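Local coordinates for LPXTG cell wall surface protein (Streptococcus gordonii, PDB 4IGB) that is a peptidoglycan-anchored surface protein whose N-terminal region, captured here, probably acts in adhesion, at residues B[123-137]-B[162-174]. Sequence-based numbering, arbitrary orientation.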
loop_
_atom_site.group_PDB
_atom_site.type_symbol
_atom_site.label_atom_id
_atom_site.label_comp_id
_atom_site.label_asym_id
_atom_site.label_seq_id
_atom_site.Cartn_x
_atom_site.Cartn_y
_atom_site.Cartn_z
ATOM N N GLN B 123 -2.973 32.548 21.716
ATOM C CA GLN B 123 -3.802 32.160 20.579
ATOM C C GLN B 123 -4.772 31.036 20.968
ATOM O O GLN B 123 -5.986 31.149 20.781
ATOM C CB GLN B 123 -2.929 31.741 19.397
ATOM C CG GLN B 123 -3.704 31.199 18.202
ATOM C CD GLN B 123 -4.673 32.211 17.615
ATOM O OE1 GLN B 123 -4.495 33.417 17.766
ATOM N NE2 GLN B 123 -5.713 31.721 16.951
ATOM N N ALA B 124 -4.232 29.965 21.543
ATOM C CA ALA B 124 -5.051 28.820 21.951
ATOM C C ALA B 124 -6.163 29.249 22.902
ATOM O O ALA B 124 -7.314 28.866 22.738
ATOM C CB ALA B 124 -4.178 27.723 22.596
ATOM N N GLU B 125 -5.807 30.051 23.898
ATOM C CA GLU B 125 -6.776 30.547 24.871
ATOM C C GLU B 125 -7.862 31.360 24.180
ATOM O O GLU B 125 -9.052 31.221 24.460
ATOM C CB GLU B 125 -6.064 31.418 25.903
ATOM C CG GLU B 125 -6.999 32.171 26.839
ATOM C CD GLU B 125 -7.040 31.567 28.229
ATOM O OE1 GLU B 125 -6.699 30.371 28.360
ATOM O OE2 GLU B 125 -7.403 32.287 29.189
ATOM N N SER B 126 -7.425 32.224 23.275
ATOM C CA SER B 126 -8.315 33.111 22.555
ATOM C C SER B 126 -9.376 32.306 21.797
ATOM O O SER B 126 -10.570 32.584 21.909
ATOM C CB SER B 126 -7.494 33.974 21.599
ATOM O OG SER B 126 -8.308 34.869 20.876
ATOM N N GLU B 127 -8.936 31.304 21.035
ATOM C CA GLU B 127 -9.853 30.437 20.290
ATOM C C GLU B 127 -10.833 29.727 21.224
ATOM O O GLU B 127 -12.031 29.686 20.970
ATOM C CB GLU B 127 -9.075 29.403 19.469
ATOM C CG GLU B 127 -8.184 30.001 18.406
ATOM C CD GLU B 127 -8.973 30.630 17.260
ATOM O OE1 GLU B 127 -9.385 31.797 17.389
ATOM O OE2 GLU B 127 -9.187 29.958 16.230
ATOM N N MET B 128 -10.320 29.174 22.315
ATOM C CA MET B 128 -11.172 28.461 23.263
ATOM C C MET B 128 -12.256 29.361 23.833
ATOM O O MET B 128 -13.402 28.936 24.011
ATOM C CB MET B 128 -10.334 27.853 24.391
ATOM C CG MET B 128 -9.462 26.695 23.928
ATOM S SD MET B 128 -10.415 25.244 23.439
ATOM C CE MET B 128 -10.717 24.496 25.039
ATOM N N ASN B 129 -11.891 30.607 24.121
ATOM C CA ASN B 129 -12.843 31.560 24.689
ATOM C C ASN B 129 -13.730 32.262 23.658
ATOM O O ASN B 129 -14.773 32.818 24.013
ATOM C CB ASN B 129 -12.118 32.601 25.539
ATOM C CG ASN B 129 -11.513 32.002 26.780
ATOM O OD1 ASN B 129 -10.466 32.442 27.249
ATOM N ND2 ASN B 129 -12.164 30.980 27.315
ATOM N N SER B 130 -13.319 32.233 22.391
ATOM C CA SER B 130 -14.068 32.916 21.334
ATOM C C SER B 130 -15.538 32.509 21.335
ATOM O O SER B 130 -15.922 31.509 21.940
ATOM C CB SER B 130 -13.465 32.611 19.960
ATOM O OG SER B 130 -13.955 31.372 19.471
ATOM N N ALA B 131 -16.368 33.283 20.650
ATOM C CA ALA B 131 -17.777 32.939 20.549
ATOM C C ALA B 131 -18.025 31.996 19.376
ATOM O O ALA B 131 -18.879 31.118 19.446
ATOM C CB ALA B 131 -18.624 34.199 20.416
ATOM N N GLN B 132 -17.265 32.169 18.302
ATOM C CA GLN B 132 -17.579 31.476 17.057
ATOM C C GLN B 132 -16.815 30.169 16.805
ATOM O O GLN B 132 -17.279 29.345 16.021
ATOM C CB GLN B 132 -17.421 32.417 15.857
ATOM C CG GLN B 132 -16.034 33.035 15.738
ATOM C CD GLN B 132 -15.732 33.555 14.339
ATOM O OE1 GLN B 132 -16.270 33.053 13.345
ATOM N NE2 GLN B 132 -14.865 34.569 14.254
ATOM N N LYS B 133 -15.661 29.975 17.445
ATOM C CA LYS B 133 -14.854 28.783 17.173
ATOM C C LYS B 133 -15.222 27.641 18.113
ATOM O O LYS B 133 -15.258 27.822 19.331
ATOM C CB LYS B 133 -13.361 29.082 17.294
ATOM C CG LYS B 133 -12.861 30.228 16.439
ATOM C CD LYS B 133 -13.296 30.096 15.001
ATOM C CE LYS B 133 -12.502 31.053 14.138
ATOM N NZ LYS B 133 -13.122 31.259 12.801
ATOM N N SER B 134 -15.486 26.462 17.553
ATOM C CA SER B 134 -15.923 25.327 18.370
ATOM C C SER B 134 -15.344 23.973 17.953
ATOM O O SER B 134 -15.532 22.981 18.658
ATOM C CB SER B 134 -17.447 25.225 18.375
ATOM O OG SER B 134 -17.929 24.931 17.074
ATOM N N THR B 135 -14.656 23.915 16.819
ATOM C CA THR B 135 -14.118 22.639 16.369
ATOM C C THR B 135 -12.649 22.735 15.982
ATOM O O THR B 135 -12.090 23.833 15.869
ATOM C CB THR B 135 -14.916 22.069 15.185
ATOM O OG1 THR B 135 -14.662 22.857 14.016
ATOM C CG2 THR B 135 -16.411 22.056 15.481
ATOM N N VAL B 136 -12.025 21.575 15.792
ATOM C CA VAL B 136 -10.637 21.514 15.364
ATOM C C VAL B 136 -10.541 20.585 14.151
ATOM O O VAL B 136 -11.170 19.524 14.107
ATOM C CB VAL B 136 -9.714 21.026 16.511
ATOM C CG1 VAL B 136 -8.320 20.722 16.005
ATOM C CG2 VAL B 136 -9.662 22.054 17.641
ATOM N N GLU B 137 -9.760 20.999 13.163
ATOM C CA GLU B 137 -9.575 20.242 11.933
ATOM C C GLU B 137 -8.782 18.956 12.193
ATOM O O GLU B 137 -7.832 18.958 12.974
ATOM C CB GLU B 137 -8.820 21.120 10.931
ATOM C CG GLU B 137 -8.604 20.491 9.561
ATOM C CD GLU B 137 -9.864 20.492 8.704
ATOM O OE1 GLU B 137 -10.713 21.401 8.856
ATOM O OE2 GLU B 137 -10.008 19.567 7.872
ATOM N N HIS B 162 -19.258 27.664 7.210
ATOM C CA HIS B 162 -18.488 26.800 8.094
ATOM C C HIS B 162 -17.189 27.475 8.515
ATOM O O HIS B 162 -16.108 27.106 8.063
ATOM C CB HIS B 162 -18.195 25.460 7.418
ATOM C CG HIS B 162 -19.422 24.656 7.120
ATOM N ND1 HIS B 162 -20.213 24.886 6.015
ATOM C CD2 HIS B 162 -19.994 23.624 7.785
ATOM C CE1 HIS B 162 -21.219 24.030 6.012
ATOM N NE2 HIS B 162 -21.110 23.254 7.074
ATOM N N ASP B 163 -17.311 28.472 9.384
ATOM C CA ASP B 163 -16.158 29.222 9.860
ATOM C C ASP B 163 -16.070 29.161 11.380
ATOM O O ASP B 163 -15.938 30.189 12.042
ATOM C CB ASP B 163 -16.245 30.675 9.394
ATOM C CG ASP B 163 -14.933 31.418 9.545
ATOM O OD1 ASP B 163 -13.868 30.767 9.498
ATOM O OD2 ASP B 163 -14.966 32.653 9.711
ATOM N N TYR B 164 -16.147 27.954 11.929
ATOM C CA TYR B 164 -16.075 27.776 13.374
ATOM C C TYR B 164 -14.917 26.870 13.792
ATOM O O TYR B 164 -14.922 26.304 14.886
ATOM C CB TYR B 164 -17.412 27.263 13.934
ATOM C CG TYR B 164 -18.042 26.196 13.085
ATOM C CD1 TYR B 164 -17.535 24.901 13.085
ATOM C CD2 TYR B 164 -19.132 26.479 12.263
ATOM C CE1 TYR B 164 -18.097 23.905 12.295
ATOM C CE2 TYR B 164 -19.701 25.497 11.471
ATOM C CZ TYR B 164 -19.177 24.205 11.492
ATOM O OH TYR B 164 -19.722 23.209 10.713
ATOM N N ILE B 165 -13.920 26.747 12.924
ATOM C CA ILE B 165 -12.768 25.896 13.209
ATOM C C ILE B 165 -11.631 26.687 13.843
ATOM O O ILE B 165 -11.216 27.716 13.319
ATOM C CB ILE B 165 -12.248 25.198 11.946
ATOM C CG1 ILE B 165 -13.413 24.644 11.118
ATOM C CG2 ILE B 165 -11.280 24.078 12.322
ATOM C CD1 ILE B 165 -13.007 24.152 9.746
ATOM N N MET B 166 -11.123 26.198 14.969
ATOM C CA MET B 166 -10.046 26.873 15.689
ATOM C C MET B 166 -8.720 26.834 14.944
ATOM O O MET B 166 -8.333 25.794 14.408
ATOM C CB MET B 166 -9.841 26.230 17.059
ATOM C CG MET B 166 -11.010 26.367 17.979
ATOM S SD MET B 166 -10.626 25.652 19.592
ATOM C CE MET B 166 -12.174 26.014 20.419
ATOM N N ASN B 167 -8.025 27.970 14.926
ATOM C CA ASN B 167 -6.674 28.039 14.387
ATOM C C ASN B 167 -5.628 28.017 15.491
ATOM O O ASN B 167 -5.681 28.813 16.428
ATOM C CB ASN B 167 -6.481 29.306 13.550
ATOM C CG ASN B 167 -7.326 29.307 12.302
ATOM O OD1 ASN B 167 -8.472 29.770 12.314
ATOM N ND2 ASN B 167 -6.763 28.796 11.206
ATOM N N LYS B 168 -4.675 27.107 15.372
ATOM C CA LYS B 168 -3.525 27.112 16.259
ATOM C C LYS B 168 -3.935 27.010 17.710
ATOM O O LYS B 168 -3.332 27.652 18.571
ATOM C CB LYS B 168 -2.700 28.387 16.052
ATOM C CG LYS B 168 -2.167 28.550 14.645
ATOM C CD LYS B 168 -1.603 29.955 14.439
ATOM C CE LYS B 168 -1.132 30.157 13.016
ATOM N NZ LYS B 168 -0.722 31.570 12.796
ATOM N N ALA B 169 -4.956 26.205 17.982
ATOM C CA ALA B 169 -5.409 25.963 19.353
ATOM C C ALA B 169 -4.903 24.629 19.917
ATOM O O ALA B 169 -4.544 24.530 21.097
ATOM C CB ALA B 169 -6.921 26.018 19.420
ATOM N N PHE B 170 -4.891 23.597 19.079
ATOM C CA PHE B 170 -4.357 22.294 19.472
ATOM C C PHE B 170 -3.507 21.766 18.330
ATOM O O PHE B 170 -3.856 21.960 17.165
ATOM C CB PHE B 170 -5.476 21.257 19.694
ATOM C CG PHE B 170 -6.480 21.620 20.759
ATOM C CD1 PHE B 170 -6.405 21.055 22.019
ATOM C CD2 PHE B 170 -7.526 22.473 20.482
ATOM C CE1 PHE B 170 -7.325 21.361 22.987
ATOM C CE2 PHE B 170 -8.450 22.784 21.444
ATOM C CZ PHE B 170 -8.349 22.231 22.705
ATOM N N TRP B 171 -2.416 21.070 18.638
ATOM C CA TRP B 171 -1.802 20.235 17.608
ATOM C C TRP B 171 -2.428 18.845 17.721
ATOM O O TRP B 171 -2.986 18.498 18.770
ATOM C CB TRP B 171 -0.266 20.204 17.687
ATOM C CG TRP B 171 0.343 19.706 18.989
ATOM C CD1 TRP B 171 0.537 20.427 20.130
ATOM C CD2 TRP B 171 0.885 18.396 19.247
ATOM N NE1 TRP B 171 1.157 19.646 21.087
ATOM C CE2 TRP B 171 1.375 18.397 20.569
ATOM C CE3 TRP B 171 0.991 17.222 18.489
ATOM C CZ2 TRP B 171 1.952 17.267 21.155
ATOM C CZ3 TRP B 171 1.569 16.104 19.069
ATOM C CH2 TRP B 171 2.046 16.138 20.388
ATOM N N ILE B 172 -2.368 18.064 16.647
ATOM C CA ILE B 172 -3.076 16.798 16.634
ATOM C C ILE B 172 -2.136 15.612 16.459
ATOM O O ILE B 172 -1.036 15.738 15.917
ATOM C CB ILE B 172 -4.161 16.762 15.537
ATOM C CG1 ILE B 172 -3.509 16.688 14.148
ATOM C CG2 ILE B 172 -5.097 17.962 15.675
ATOM C CD1 ILE B 172 -4.509 16.640 12.997
ATOM N N ASP B 173 -2.601 14.463 16.935
ATOM C CA ASP B 173 -1.930 13.197 16.750
ATOM C C ASP B 173 -3.007 12.210 16.324
ATOM O O ASP B 173 -3.869 11.840 17.116
ATOM C CB ASP B 173 -1.243 12.758 18.050
ATOM C CG ASP B 173 -0.544 11.401 17.926
ATOM O OD1 ASP B 173 0.110 10.980 18.904
ATOM O OD2 ASP B 173 -0.645 10.750 16.868
ATOM N N ALA B 174 -2.978 11.825 15.057
ATOM C CA ALA B 174 -3.963 10.889 14.531
ATOM C C ALA B 174 -3.360 9.508 14.362
ATOM O O ALA B 174 -2.357 9.342 13.670
ATOM C CB ALA B 174 -4.523 11.394 13.192
HETATM O O HOH W 1 -12.728 28.926 11.252
HETATM O O HOH W 2 -7.879 23.172 13.631
#
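M166 pushes its extended side chain between the helix end and the strand that follows it: its CE lies 3.6 Å from M128 SD, and its CG packs on K133 CB. M128 bends at chi2 and chi3, which brings its sulfur beside F170 as a Met-aromatic contact at the ring edge, 4.8 Å from the centroid and 73° off the normal. V136 CG2 reaches the same ring near CD2, the two side chains crossing at about a right angle. E127, bent at chi2 (-69°), presents OE2 on its anti side to N167 N, a short 2.6 Å bond; one helical turn earlier, Q123 NE2 gives a nearly straight bond in its own amide plane to N167 O. Both polar backbone atoms of N167 are thus taken by side chains of the helix, while its ND2 bonds E58 O. Further on, Y164 O accepts from S134 N and T135 N, and M166 N returns a bond to T135 O (2.7 Å), making a single bridge between T135 and I165. T135 OG1 sits at the edge of the Y164 ring, in its plane, and the phenol OH goes on to D48. K133 NZ lies above the carbonyl plane of D163, 3.1 Å from its O, forms a long salt bridge to OD1 (3.4 Å), and donates to water 1, which lies within bonding distance of D163 OD1 and I165 O. Beside the apolar M128, M166, V136 and F170 contacts, the N167 N-H probably offsets part of the burial cost of the E127 carboxylate and fixes the course of the turn entering strand 170-182.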